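Local coordinates for cellulose-binding protein (Saccharophagus degradans, PDB 2X32), which binds a long polyisoprenoid diphosphate inside an elongated YceI-like beta-barrel and is implicated in plant cell wall breakdown, at residues L7-V21 against T167-P179. Numbering follows the deposited sequence. Where two conformers were deposited one is given.
With OTP ((2E,6E,10E,14E,18E,22E,26E)-3,7,11,15,19,23,27,31-octamethyldotriaconta-2,6,10,14,18,22,26,30-octaenyl trihydrogen diphosphate), chain C.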
loop_
_atom_site.group_PDB
_atom_site.type_symbol
_atom_site.label_atom_id
_atom_site.label_comp_id
_atom_site.label_asym_id
_atom_site.label_seq_id
_atom_site.Cartn_x
_atom_site.Cartn_y
_atom_site.Cartn_z
ATOM N N LEU A 7 -10.961 10.322 -15.526
ATOM C CA LEU A 7 -10.146 10.525 -14.333
ATOM C C LEU A 7 -10.157 11.962 -13.918
ATOM O O LEU A 7 -9.991 12.893 -14.748
ATOM C CB LEU A 7 -8.687 10.149 -14.568
ATOM C CG LEU A 7 -8.445 8.686 -14.765
ATOM C CD1 LEU A 7 -6.953 8.515 -15.154
ATOM C CD2 LEU A 7 -8.837 7.850 -13.579
ATOM N N ALA A 8 -10.439 12.159 -12.642
ATOM C CA ALA A 8 -10.303 13.436 -11.975
ATOM C C ALA A 8 -8.869 13.675 -11.571
ATOM O O ALA A 8 -8.410 14.815 -11.510
ATOM C CB ALA A 8 -11.232 13.538 -10.761
ATOM N N TYR A 9 -8.190 12.577 -11.218
ATOM C CA TYR A 9 -6.780 12.596 -10.808
ATOM C C TYR A 9 -6.046 11.377 -11.319
ATOM O O TYR A 9 -6.609 10.301 -11.419
ATOM C CB TYR A 9 -6.552 12.666 -9.293
ATOM C CG TYR A 9 -7.116 13.885 -8.615
ATOM C CD1 TYR A 9 -6.326 14.963 -8.286
ATOM C CD2 TYR A 9 -8.474 13.933 -8.288
ATOM C CE1 TYR A 9 -6.914 16.101 -7.681
ATOM C CE2 TYR A 9 -9.024 15.020 -7.730
ATOM C CZ TYR A 9 -8.260 16.074 -7.402
ATOM O OH TYR A 9 -8.950 17.144 -6.790
ATOM N N SER A 10 -4.741 11.548 -11.557
ATOM C CA SER A 10 -3.856 10.439 -11.867
ATOM C C SER A 10 -2.751 10.343 -10.818
ATOM O O SER A 10 -2.253 11.366 -10.341
ATOM C CB SER A 10 -3.236 10.631 -13.238
ATOM O OG SER A 10 -4.201 10.498 -14.274
ATOM N N LEU A 11 -2.369 9.131 -10.466
ATOM C CA LEU A 11 -1.215 8.956 -9.567
ATOM C C LEU A 11 0.104 9.404 -10.237
ATOM O O LEU A 11 0.420 9.018 -11.360
ATOM C CB LEU A 11 -1.073 7.515 -9.051
ATOM C CG LEU A 11 -0.041 7.366 -7.914
ATOM C CD1 LEU A 11 -0.640 7.764 -6.594
ATOM C CD2 LEU A 11 0.483 5.874 -7.833
ATOM N N ASP A 12 0.866 10.235 -9.519
ATOM C CA ASP A 12 2.250 10.538 -9.873
ATOM C C ASP A 12 3.075 9.378 -9.318
ATOM O O ASP A 12 3.453 9.349 -8.182
ATOM C CB ASP A 12 2.666 11.861 -9.214
ATOM C CG ASP A 12 4.114 12.286 -9.537
ATOM O OD1 ASP A 12 4.926 11.441 -10.006
ATOM O OD2 ASP A 12 4.446 13.468 -9.315
ATOM N N ALA A 13 3.359 8.434 -10.202
ATOM C CA ALA A 13 3.953 7.175 -9.772
ATOM C C ALA A 13 5.369 7.370 -9.311
ATOM O O ALA A 13 5.861 6.706 -8.398
ATOM C CB ALA A 13 3.959 6.199 -10.946
ATOM N N THR A 14 6.070 8.291 -9.925
ATOM C CA THR A 14 7.476 8.507 -9.516
ATOM C C THR A 14 7.599 9.102 -8.117
ATOM O O THR A 14 8.465 8.661 -7.289
ATOM C CB THR A 14 8.256 9.375 -10.501
ATOM O OG1 THR A 14 7.795 10.731 -10.467
ATOM C CG2 THR A 14 8.153 8.807 -11.856
ATOM N N ALA A 15 6.740 10.070 -7.790
ATOM C CA ALA A 15 6.840 10.765 -6.489
ATOM C C ALA A 15 6.248 10.000 -5.316
ATOM O O ALA A 15 6.602 10.213 -4.154
ATOM C CB ALA A 15 6.170 12.164 -6.569
ATOM N N SER A 16 5.431 9.029 -5.659
ATOM C CA SER A 16 4.675 8.269 -4.664
ATOM C C SER A 16 5.469 7.095 -4.125
ATOM O O SER A 16 6.212 6.471 -4.856
ATOM C CB SER A 16 3.366 7.769 -5.286
ATOM O OG SER A 16 2.528 8.862 -5.666
ATOM N N PHE A 17 5.183 6.677 -2.903
ATOM C CA PHE A 17 5.838 5.524 -2.352
ATOM C C PHE A 17 4.955 4.760 -1.379
ATOM O O PHE A 17 4.033 5.307 -0.812
ATOM C CB PHE A 17 7.219 5.874 -1.749
ATOM C CG PHE A 17 7.231 6.934 -0.642
ATOM C CD1 PHE A 17 7.017 6.563 0.671
ATOM C CD2 PHE A 17 7.574 8.251 -0.899
ATOM C CE1 PHE A 17 7.066 7.517 1.718
ATOM C CE2 PHE A 17 7.654 9.203 0.154
ATOM C CZ PHE A 17 7.382 8.818 1.443
ATOM N N LEU A 18 5.248 3.480 -1.221
ATOM C CA LEU A 18 4.556 2.630 -0.249
ATOM C C LEU A 18 5.565 1.639 0.291
ATOM O O LEU A 18 6.253 0.969 -0.475
ATOM C CB LEU A 18 3.330 1.957 -0.819
ATOM C CG LEU A 18 2.535 1.134 0.141
ATOM C CD1 LEU A 18 1.067 1.118 -0.247
ATOM C CD2 LEU A 18 3.090 -0.303 0.257
ATOM N N ASN A 19 5.686 1.592 1.597
ATOM C CA ASN A 19 6.704 0.839 2.348
ATOM C C ASN A 19 5.997 -0.125 3.312
ATOM O O ASN A 19 4.891 0.174 3.757
ATOM C CB ASN A 19 7.557 1.761 3.242
ATOM C CG ASN A 19 8.463 2.750 2.461
ATOM O OD1 ASN A 19 8.668 2.649 1.252
ATOM N ND2 ASN A 19 8.897 3.779 3.177
ATOM N N PHE A 20 6.686 -1.189 3.712
ATOM C CA PHE A 20 6.199 -2.090 4.736
ATOM C C PHE A 20 7.361 -2.595 5.523
ATOM O O PHE A 20 8.483 -2.640 5.031
ATOM C CB PHE A 20 5.351 -3.207 4.113
ATOM C CG PHE A 20 6.091 -4.158 3.220
ATOM C CD1 PHE A 20 6.587 -5.388 3.702
ATOM C CD2 PHE A 20 6.271 -3.869 1.880
ATOM C CE1 PHE A 20 7.212 -6.280 2.850
ATOM C CE2 PHE A 20 6.938 -4.757 1.023
ATOM C CZ PHE A 20 7.389 -5.969 1.522
ATOM N N VAL A 21 7.108 -2.928 6.775
ATOM C CA VAL A 21 8.176 -3.271 7.687
ATOM C C VAL A 21 8.021 -4.707 8.188
ATOM O O VAL A 21 6.971 -5.060 8.759
ATOM C CB VAL A 21 8.218 -2.305 8.903
ATOM C CG1 VAL A 21 9.292 -2.722 9.898
ATOM C CG2 VAL A 21 8.385 -0.855 8.456
ATOM N N THR A 167 2.653 -9.555 11.689
ATOM C CA THR A 167 2.053 -8.234 11.598
ATOM C C THR A 167 3.047 -7.293 10.909
ATOM O O THR A 167 4.256 -7.254 11.229
ATOM C CB THR A 167 1.716 -7.689 12.992
ATOM O OG1 THR A 167 0.814 -8.592 13.650
ATOM C CG2 THR A 167 1.054 -6.331 12.904
ATOM N N VAL A 168 2.542 -6.526 9.952
ATOM C CA VAL A 168 3.361 -5.706 9.089
ATOM C C VAL A 168 2.853 -4.248 9.022
ATOM O O VAL A 168 1.800 -3.966 8.441
ATOM C CB VAL A 168 3.380 -6.370 7.688
ATOM C CG1 VAL A 168 4.149 -5.558 6.662
ATOM C CG2 VAL A 168 4.011 -7.764 7.791
ATOM N N PRO A 169 3.606 -3.280 9.609
ATOM C CA PRO A 169 3.268 -1.865 9.401
ATOM C C PRO A 169 3.428 -1.443 7.952
ATOM O O PRO A 169 4.423 -1.795 7.315
ATOM C CB PRO A 169 4.342 -1.114 10.242
ATOM C CG PRO A 169 4.789 -2.154 11.230
ATOM C CD PRO A 169 4.741 -3.427 10.546
ATOM N N VAL A 170 2.477 -0.681 7.443
ATOM C CA VAL A 170 2.525 -0.150 6.070
ATOM C C VAL A 170 2.415 1.364 6.143
ATOM O O VAL A 170 1.605 1.869 6.902
ATOM C CB VAL A 170 1.373 -0.719 5.234
ATOM C CG1 VAL A 170 1.320 -0.044 3.819
ATOM C CG2 VAL A 170 1.517 -2.187 5.108
ATOM N N ASP A 171 3.254 2.091 5.391
ATOM C CA ASP A 171 3.213 3.540 5.263
ATOM C C ASP A 171 3.246 3.944 3.831
ATOM O O ASP A 171 3.876 3.283 3.008
ATOM C CB ASP A 171 4.406 4.159 5.941
ATOM C CG ASP A 171 4.318 4.058 7.407
ATOM O OD1 ASP A 171 3.467 4.713 8.030
ATOM O OD2 ASP A 171 5.179 3.335 7.964
ATOM N N PHE A 172 2.549 5.016 3.485
ATOM C CA PHE A 172 2.552 5.481 2.102
ATOM C C PHE A 172 2.404 6.966 2.037
ATOM O O PHE A 172 1.778 7.587 2.909
ATOM C CB PHE A 172 1.495 4.773 1.243
ATOM C CG PHE A 172 0.078 4.797 1.812
ATOM C CD1 PHE A 172 -0.765 5.909 1.638
ATOM C CD2 PHE A 172 -0.404 3.734 2.552
ATOM C CE1 PHE A 172 -2.021 5.927 2.185
ATOM C CE2 PHE A 172 -1.669 3.788 3.096
ATOM C CZ PHE A 172 -2.461 4.872 2.878
ATOM N N VAL A 173 2.968 7.558 1.010
ATOM C CA VAL A 173 2.716 8.967 0.618
ATOM C C VAL A 173 2.412 8.915 -0.876
ATOM O O VAL A 173 3.266 8.539 -1.696
ATOM C CB VAL A 173 3.886 9.874 0.912
ATOM C CG1 VAL A 173 3.559 11.315 0.444
ATOM C CG2 VAL A 173 4.246 9.824 2.440
ATOM N N LEU A 174 1.188 9.286 -1.234
ATOM C CA LEU A 174 0.694 9.212 -2.606
ATOM C C LEU A 174 0.441 10.622 -3.108
ATOM O O LEU A 174 -0.158 11.439 -2.373
ATOM C CB LEU A 174 -0.596 8.424 -2.659
ATOM C CG LEU A 174 -0.509 7.030 -2.057
ATOM C CD1 LEU A 174 -1.874 6.392 -2.056
ATOM C CD2 LEU A 174 0.518 6.078 -2.696
ATOM N N PHE A 175 0.873 10.917 -4.322
ATOM C CA PHE A 175 0.598 12.213 -4.922
ATOM C C PHE A 175 -0.300 12.014 -6.091
ATOM O O PHE A 175 -0.020 11.165 -6.957
ATOM C CB PHE A 175 1.922 12.834 -5.368
ATOM C CG PHE A 175 2.831 13.177 -4.225
ATOM C CD1 PHE A 175 2.750 14.419 -3.580
ATOM C CD2 PHE A 175 3.766 12.268 -3.756
ATOM C CE1 PHE A 175 3.567 14.717 -2.491
ATOM C CE2 PHE A 175 4.586 12.589 -2.668
ATOM C CZ PHE A 175 4.477 13.778 -2.045
ATOM N N TYR A 176 -1.434 12.712 -6.096
ATOM C CA TYR A 176 -2.396 12.629 -7.186
ATOM C C TYR A 176 -2.515 14.000 -7.840
ATOM O O TYR A 176 -2.512 15.035 -7.161
ATOM C CB TYR A 176 -3.783 12.144 -6.671
ATOM C CG TYR A 176 -3.891 10.704 -6.318
ATOM C CD1 TYR A 176 -4.204 9.753 -7.248
ATOM C CD2 TYR A 176 -3.666 10.261 -5.022
ATOM C CE1 TYR A 176 -4.344 8.403 -6.927
ATOM C CE2 TYR A 176 -3.769 8.930 -4.700
ATOM C CZ TYR A 176 -4.093 7.992 -5.655
ATOM O OH TYR A 176 -4.214 6.651 -5.363
ATOM N N GLU A 177 -2.639 14.027 -9.166
ATOM C CA GLU A 177 -2.618 15.237 -9.948
ATOM C C GLU A 177 -3.756 15.243 -10.940
ATOM O O GLU A 177 -3.920 14.272 -11.635
ATOM C CB GLU A 177 -1.346 15.206 -10.781
ATOM C CG GLU A 177 -0.218 15.620 -10.058
ATOM C CD GLU A 177 0.128 17.103 -10.270
ATOM O OE1 GLU A 177 -0.683 17.908 -10.786
ATOM O OE2 GLU A 177 1.190 17.440 -9.842
ATOM N N ALA A 178 -4.544 16.318 -10.864
ATOM C CA ALA A 178 -5.653 16.607 -11.774
ATOM C C ALA A 178 -5.183 17.230 -13.079
ATOM O O ALA A 178 -4.154 17.878 -13.116
ATOM C CB ALA A 178 -6.634 17.537 -11.088
ATOM N N PRO A 179 -5.946 17.028 -14.165
ATOM C CA PRO A 179 -5.781 17.708 -15.466
ATOM C C PRO A 179 -6.033 19.216 -15.423
ATOM O O PRO A 179 -5.174 19.983 -14.992
ATOM C CB PRO A 179 -6.875 17.076 -16.324
ATOM C CG PRO A 179 -7.149 15.771 -15.739
ATOM C CD PRO A 179 -6.886 15.897 -14.251
HETATM O O7 OTP C . 17.921 -13.450 8.607
HETATM P P2 OTP C . 18.261 -13.907 7.213
HETATM O O5 OTP C . 18.797 -15.327 7.173
HETATM O O6 OTP C . 19.057 -12.916 6.408
HETATM O O4 OTP C . 16.787 -14.045 6.485
HETATM P P1 OTP C . 16.196 -13.120 5.299
HETATM O O2 OTP C . 15.725 -11.852 5.984
HETATM O O3 OTP C . 17.019 -13.111 4.027
HETATM O O1 OTP C . 14.774 -13.756 4.860
HETATM C C40 OTP C . 13.688 -13.659 5.805
HETATM C C39 OTP C . 12.526 -12.854 5.207
HETATM C C37 OTP C . 11.901 -11.891 5.858
HETATM C C38 OTP C . 12.221 -11.366 7.263
HETATM C C36 OTP C . 10.720 -11.189 5.193
HETATM C C35 OTP C . 9.373 -11.544 5.767
HETATM C C34 OTP C . 8.256 -10.715 5.105
HETATM C C32 OTP C . 7.150 -10.272 5.714
HETATM C C33 OTP C . 6.916 -10.452 7.176
HETATM C C31 OTP C . 6.194 -9.397 4.889
HETATM C C30 OTP C . 4.755 -9.831 4.778
HETATM C C29 OTP C . 3.908 -8.812 4.024
HETATM C C27 OTP C . 2.644 -8.521 4.315
HETATM C C28 OTP C . 1.804 -9.238 5.369
HETATM C C26 OTP C . 1.924 -7.384 3.624
HETATM C C25 OTP C . 2.734 -6.554 2.651
HETATM C C24 OTP C . 2.113 -5.189 2.308
HETATM C C22 OTP C . 1.434 -4.889 1.203
HETATM C C23 OTP C . 1.260 -5.789 0.005
HETATM C C21 OTP C . 0.841 -3.514 1.096
HETATM C C20 OTP C . -0.709 -3.504 1.177
HETATM C C19 OTP C . -1.326 -2.115 1.013
HETATM C C17 OTP C . -1.835 -1.358 1.983
HETATM C C18 OTP C . -2.073 -1.774 3.393
HETATM C C16 OTP C . -2.230 0.074 1.653
HETATM C C15 OTP C . -3.686 0.348 1.892
HETATM C C14 OTP C . -4.125 1.632 1.235
HETATM C C12 OTP C . -5.049 2.487 1.740
HETATM C C13 OTP C . -5.709 2.259 3.098
HETATM C C11 OTP C . -5.477 3.721 1.014
HETATM C C10 OTP C . -4.731 4.104 -0.201
HETATM C C9 OTP C . -5.021 5.497 -0.763
HETATM C C7 OTP C . -5.751 5.789 -1.851
HETATM C C8 OTP C . -6.336 4.787 -2.827
HETATM C C6 OTP C . -5.980 7.247 -2.175
HETATM C C5 OTP C . -7.313 7.787 -1.694
HETATM C C4 OTP C . -7.551 9.208 -2.116
HETATM C C2 OTP C . -8.175 10.106 -1.348
HETATM C C3 OTP C . -8.762 9.919 0.008
HETATM C C1 OTP C . -8.371 11.486 -1.910
#
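Leu11 and Tyr176 form a non-hydrogen-bonded pair where strand 167-177 runs antiparallel to 7-21, on the face that lines the polyisoprenoid pocket. Followed outward, Tyr176 CB touches Tyr9 CB at 3.8 Å; CD1 passes Leu11 N and CA; CE1 meets Leu11 CB and CD1; and CZ has Leu11 CD1 at 3.6 Å. Leu11 CG lies anti to its own nitrogen (chi1 -169°), which carries CD1 over one ring face, 17° off the normal, a CH-pi contact. CE2 also reaches the prenyl chain, and at the tip Tyr176 OH lies 3.7 Å from OTP C6. Its hydrogen bond to Gln48 O gives the hydroxyl a polar partner beside an apolar chain and probably fixes the ring's position. A leucine in place of Tyr176 would probably leave Gln48 O without this partner and open a gap beside Leu11 and the prenyl tail.

Backbone pairing continues through Asp12 N to Phe175 O, breaks where 7-21 loops out, and resumes at Phe17. Ser16 OG bridges the break, accepting from Phe175 N (3.0 Å, 174° at the hydrogen) and donating to Asp12 O at 2.7 Å. Within the loop, Asp12 OD1 accepts from Ala15 N, an Asx motif; Asp12 OD2 and Glu177 share Arg130 of strand 130-142.

Beyond Phe17, Leu18 CD1 (3.9 Å from OTP C16), Val170, Phe172 and Phe20 continue the lipid-facing row. The chemistry thus divides by face: almost wholly hydrocarbon against the bound isoprenoid, with the Tyr176 hydroxyl as the polar exception, and mixed polar and apolar groups on the other.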